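Local coordinates for protein pyruvate carboxylase n-terminal domain (Aquifex aeolicus, PDB 1ULZ) that forms the biotin carboxylase subunit of pyruvate carboxylase, a multidomain protein of the ATP-grasp family, at residues A[151-156]-A[169-174]; A[200-205]-A[274-279]. The protein carries 1 engineered substitution. All coordinates share one frame; numbering follows the deposited sequence.

Contact 1 (A[151-156]-A[169-174]); sequences GYPVLL and ICRNEE
Y152 lays its ring along the backbone of C170 to E173, at the open end of the β hairpin formed by strands 154-158 and 168-170. The hairpin belongs to the small antiparallel sheet of the ATP-grasp fold. With CG anti to its carbonyl carbon (chi1 -76°), the tyrosine turns across the segment where the second strand gives way to helix 173-189. N172 CA sits 3.5 Å above one face of the ring, toward its rim, whereas C170 O lies in plane at the edge, 3.3 Å from Y152 CD2. An aromatic side chain suits this place because it is flat enough to follow the turning backbone and long enough to carry a hydroxyl to the first turn of the helix. That hydroxyl donates to a water, which in turn donates to E173 OE2, an oxygen also salt-bridged to R148. The peptide between Y152 and P153 is cis, a geometry proline tolerates well, just ahead of the strand, which starts at V154. V154 and C170 form a hydrogen-bonded antiparallel pair: V154 N to C170 O and C170 N to V154 O are both 2.9 Å and nearly straight. On their face of the sheet V154 CG2 meets C170 CB at 3.8 Å. L156 CB lies 4.1 Å from C170 SG, and C170 also touches N179 of helix 173-189. On the other face L155 and I169, a non-hydrogen-bonded pair, run side by side and point the same way, L155 CD2 4.0 Å from I169 CG1. Beyond the last bridge N172 takes the N-cap position, where its short side chain can reach forward to the first turn, its OD1 accepting from E175 N. Across from R171, whose guanidinium is salt-bridged to E203, P153 CB lies 3.5 Å from C170 O.

Contact 2 (A[200-205]-A[274-279]); sequences KFIENP and EFIADQ
I202 and I276 meet through their side chains where the linker between strands 196-200 and 206-214 packs on the end of strand 269-277, part of the large antiparallel sheet of this ATP-grasp protein. I276 CG1 lies between its backbone N and carbonyl carbon (chi1 53°), and beyond it the extended chain brings CD1 to 3.9 Å from I202 CG1, the two side chains meeting at a slant. Branched aliphatic chains suit this joint because each offers two arms from CB: I202 turns its other branch, CG2, to D278 CB at 3.9 Å and also touches Y284. The carboxylate of D278 bonds within its own part of the fold, OD1 accepting from E280 N and N282 N, OD2 hydrogen-bonded to Y284 OH. P205, rigid and without an N-H, closes the linker. Its CB lies 4.3 Å from I276 CB, and its CA makes a CH···O contact of 3.4 Å to A277 O, bent to 129° at the hydrogen. Just before it N204 adopts left-handed backbone angles, which asparagine accepts readily; its amide lies nearly parallel to that of Q279, N204 OD1 4.1 Å from Q279 OE1.

How the contacts relate
From the N terminus, helix 140-150 leads into 151-156, and contact 1 closes the hairpin after a glycine-rich loop. Helix 173-189 and strand 196-200 follow, the latter completing the three-stranded sheet beside strand 154-158. The chain then leaves through 200-205 for the large sheet, and contact 2 closes a much longer loop of 68 intervening residues when it returns at 274-279. The contacts are therefore in series, neither nested nor crossed. Their centres are about 15 Å apart, yet they touch: R171 NH2 and E203 OE2 form a salt bridge at 3.0 Å, while F201 packs on L155 and I169. Together they tie the small sheet, through the linker, to the large one.

Contact 1 (A[151-156]-A[169-174])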
# COMPACT_ATOMS: atom_id res chain seq x y z
N GLY A 151 20.01 -14.82 38.68
CA GLY A 151 18.60 -15.00 38.96
C GLY A 151 17.98 -16.25 38.38
O GLY A 151 18.27 -16.62 37.25
N TYR A 152 17.12 -16.90 39.17
CA TYR A 152 16.43 -18.12 38.75
C TYR A 152 15.20 -17.78 37.91
O TYR A 152 14.62 -16.71 38.04
CB TYR A 152 15.96 -18.94 39.96
CG TYR A 152 17.06 -19.71 40.66
CD1 TYR A 152 17.85 -19.11 41.64
CD2 TYR A 152 17.31 -21.04 40.35
CE1 TYR A 152 18.84 -19.81 42.28
CE2 TYR A 152 18.31 -21.75 40.98
CZ TYR A 152 19.07 -21.13 41.95
OH TYR A 152 20.07 -21.83 42.59
N PRO A 153 14.76 -18.72 37.05
CA PRO A 153 15.35 -20.04 36.85
C PRO A 153 16.63 -20.04 36.02
O PRO A 153 16.93 -19.09 35.31
CB PRO A 153 14.23 -20.81 36.16
CG PRO A 153 13.58 -19.74 35.32
CD PRO A 153 13.50 -18.59 36.29
N VAL A 154 17.38 -21.14 36.11
CA VAL A 154 18.62 -21.29 35.36
C VAL A 154 18.66 -22.66 34.68
O VAL A 154 17.85 -23.54 34.99
CB VAL A 154 19.86 -21.14 36.28
CG1 VAL A 154 19.88 -19.76 36.91
CG2 VAL A 154 19.84 -22.22 37.36
N LEU A 155 19.59 -22.83 33.75
CA LEU A 155 19.73 -24.08 33.01
C LEU A 155 21.09 -24.72 33.26
O LEU A 155 22.12 -24.04 33.24
CB LEU A 155 19.59 -23.84 31.50
CG LEU A 155 18.40 -23.05 30.95
CD1 LEU A 155 18.60 -22.86 29.45
CD2 LEU A 155 17.10 -23.78 31.24
N LEU A 156 21.10 -26.03 33.50
CA LEU A 156 22.34 -26.77 33.72
C LEU A 156 22.44 -27.81 32.61
O LEU A 156 21.46 -28.48 32.31
CB LEU A 156 22.29 -27.47 35.08
CG LEU A 156 23.51 -28.30 35.50
CD1 LEU A 156 24.71 -27.39 35.67
CD2 LEU A 156 23.20 -29.03 36.80
N ILE A 169 16.30 -27.85 33.81
CA ILE A 169 15.79 -26.59 34.35
C ILE A 169 15.84 -26.63 35.88
O ILE A 169 15.39 -27.58 36.50
CB ILE A 169 14.34 -26.35 33.91
CG1 ILE A 169 14.26 -26.30 32.38
CG2 ILE A 169 13.83 -25.04 34.48
CD1 ILE A 169 12.84 -26.14 31.86
N CYS A 170 16.42 -25.59 36.47
CA CYS A 170 16.53 -25.47 37.92
C CYS A 170 15.76 -24.19 38.31
O CYS A 170 16.18 -23.09 37.96
CB CYS A 170 18.00 -25.34 38.34
SG CYS A 170 19.13 -26.52 37.55
N ARG A 171 14.66 -24.35 39.04
CA ARG A 171 13.84 -23.20 39.43
C ARG A 171 14.14 -22.58 40.79
O ARG A 171 13.59 -21.54 41.15
CB ARG A 171 12.36 -23.59 39.34
CG ARG A 171 11.93 -23.92 37.91
CD ARG A 171 10.42 -24.15 37.77
NE ARG A 171 10.06 -24.49 36.40
CZ ARG A 171 9.99 -23.62 35.39
NH1 ARG A 171 10.26 -22.33 35.60
NH2 ARG A 171 9.66 -24.04 34.18
N ASN A 172 15.02 -23.23 41.55
CA ASN A 172 15.43 -22.75 42.87
C ASN A 172 16.72 -23.49 43.22
O ASN A 172 17.08 -24.45 42.53
CB ASN A 172 14.34 -23.01 43.92
CG ASN A 172 13.90 -24.46 43.96
OD1 ASN A 172 14.70 -25.36 44.22
ND2 ASN A 172 12.62 -24.69 43.69
N GLU A 173 17.41 -23.07 44.28
CA GLU A 173 18.67 -23.71 44.65
C GLU A 173 18.58 -25.21 44.93
O GLU A 173 19.52 -25.95 44.65
CB GLU A 173 19.29 -23.02 45.86
CG GLU A 173 20.75 -23.41 46.07
CD GLU A 173 21.39 -22.73 47.27
OE1 GLU A 173 21.18 -23.21 48.41
OE2 GLU A 173 22.08 -21.71 47.07
N GLU A 174 17.47 -25.67 45.49
CA GLU A 174 17.35 -27.09 45.77
C GLU A 174 17.40 -27.90 44.47
O GLU A 174 18.10 -28.91 44.38
CB GLU A 174 16.05 -27.40 46.50
CG GLU A 174 15.93 -28.87 46.86
CD GLU A 174 17.12 -29.35 47.70
OE1 GLU A 174 17.34 -28.76 48.79
OE2 GLU A 174 17.82 -30.30 47.29
O HOH W 1 21.68 -20.60 44.48

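Contact 2 (A[200-205]-A[274-279])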
# COMPACT_ATOMS: atom_id res chain seq x y z
N LYS A 200 21.30 -18.61 32.21
CA LYS A 200 20.04 -18.08 32.69
C LYS A 200 18.95 -18.62 31.77
O LYS A 200 19.14 -18.68 30.55
CB LYS A 200 20.05 -16.55 32.63
CG LYS A 200 18.91 -15.89 33.38
CD LYS A 200 18.94 -14.38 33.14
CE LYS A 200 18.11 -13.63 34.17
NZ LYS A 200 16.69 -14.06 34.17
N PHE A 201 17.82 -19.04 32.34
CA PHE A 201 16.70 -19.58 31.56
C PHE A 201 15.73 -18.45 31.23
O PHE A 201 15.11 -17.88 32.13
CB PHE A 201 15.95 -20.65 32.37
CG PHE A 201 14.79 -21.29 31.63
CD1 PHE A 201 13.77 -21.92 32.32
CD2 PHE A 201 14.75 -21.31 30.24
CE1 PHE A 201 12.73 -22.54 31.65
CE2 PHE A 201 13.72 -21.93 29.56
CZ PHE A 201 12.70 -22.56 30.27
N ILE A 202 15.61 -18.13 29.94
CA ILE A 202 14.68 -17.08 29.50
C ILE A 202 13.44 -17.83 29.04
O ILE A 202 13.35 -18.26 27.89
CB ILE A 202 15.25 -16.27 28.31
CG1 ILE A 202 16.67 -15.80 28.64
CG2 ILE A 202 14.37 -15.06 28.04
CD1 ILE A 202 16.75 -14.96 29.91
N GLU A 203 12.49 -17.98 29.95
CA GLU A 203 11.26 -18.73 29.69
C GLU A 203 10.14 -17.98 28.97
O GLU A 203 9.88 -16.81 29.25
CB GLU A 203 10.75 -19.28 31.03
CG GLU A 203 9.52 -20.14 30.95
CD GLU A 203 9.34 -20.98 32.19
OE1 GLU A 203 9.64 -20.48 33.30
OE2 GLU A 203 8.88 -22.14 32.06
N ASN A 204 9.46 -18.68 28.06
CA ASN A 204 8.38 -18.08 27.28
C ASN A 204 8.95 -16.81 26.65
O ASN A 204 8.43 -15.72 26.84
CB ASN A 204 7.21 -17.69 28.19
CG ASN A 204 6.58 -18.88 28.90
OD1 ASN A 204 5.83 -18.71 29.87
ND2 ASN A 204 6.87 -20.09 28.42
N PRO A 205 10.06 -16.95 25.91
CA PRO A 205 10.67 -15.78 25.28
C PRO A 205 9.98 -15.22 24.05
O PRO A 205 9.25 -15.93 23.35
CB PRO A 205 12.07 -16.27 24.95
CG PRO A 205 11.81 -17.71 24.55
CD PRO A 205 10.84 -18.17 25.63
N GLU A 274 19.20 -10.19 15.99
CA GLU A 274 18.13 -10.91 16.65
C GLU A 274 18.38 -11.10 18.15
O GLU A 274 19.49 -11.46 18.56
CB GLU A 274 17.92 -12.27 15.96
CG GLU A 274 17.49 -12.10 14.49
CD GLU A 274 17.05 -13.40 13.81
OE1 GLU A 274 16.44 -13.31 12.72
OE2 GLU A 274 17.32 -14.50 14.35
N PHE A 275 17.35 -10.83 18.95
CA PHE A 275 17.40 -10.97 20.41
C PHE A 275 16.22 -11.81 20.88
O PHE A 275 15.32 -12.14 20.12
CB PHE A 275 17.24 -9.61 21.12
CG PHE A 275 18.30 -8.59 20.81
CD1 PHE A 275 18.26 -7.86 19.63
CD2 PHE A 275 19.32 -8.34 21.71
CE1 PHE A 275 19.21 -6.88 19.37
CE2 PHE A 275 20.27 -7.36 21.46
CZ PHE A 275 20.22 -6.64 20.29
N ILE A 276 16.25 -12.17 22.16
CA ILE A 276 15.15 -12.88 22.79
C ILE A 276 14.81 -11.97 23.96
O ILE A 276 15.71 -11.44 24.62
CB ILE A 276 15.54 -14.27 23.32
CG1 ILE A 276 16.76 -14.18 24.23
CG2 ILE A 276 15.80 -15.21 22.16
CD1 ILE A 276 17.20 -15.52 24.75
N ALA A 277 13.53 -11.74 24.19
CA ALA A 277 13.12 -10.86 25.28
C ALA A 277 12.42 -11.66 26.35
O ALA A 277 11.72 -12.63 26.05
CB ALA A 277 12.20 -9.77 24.75
N ASP A 278 12.60 -11.26 27.61
CA ASP A 278 11.94 -11.96 28.69
C ASP A 278 10.64 -11.22 28.98
O ASP A 278 10.34 -10.20 28.35
CB ASP A 278 12.82 -12.00 29.95
CG ASP A 278 13.13 -10.63 30.52
OD1 ASP A 278 12.32 -9.70 30.33
OD2 ASP A 278 14.18 -10.47 31.17
N GLN A 279 9.87 -11.75 29.93
CA GLN A 279 8.58 -11.16 30.30
C GLN A 279 8.65 -9.70 30.71
O GLN A 279 7.65 -8.99 30.65
CB GLN A 279 7.94 -11.98 31.43
CG GLN A 279 7.56 -13.40 31.04
CD GLN A 279 6.85 -14.15 32.15
OE1 GLN A 279 6.74 -15.38 32.13
NE2 GLN A 279 6.35 -13.40 33.14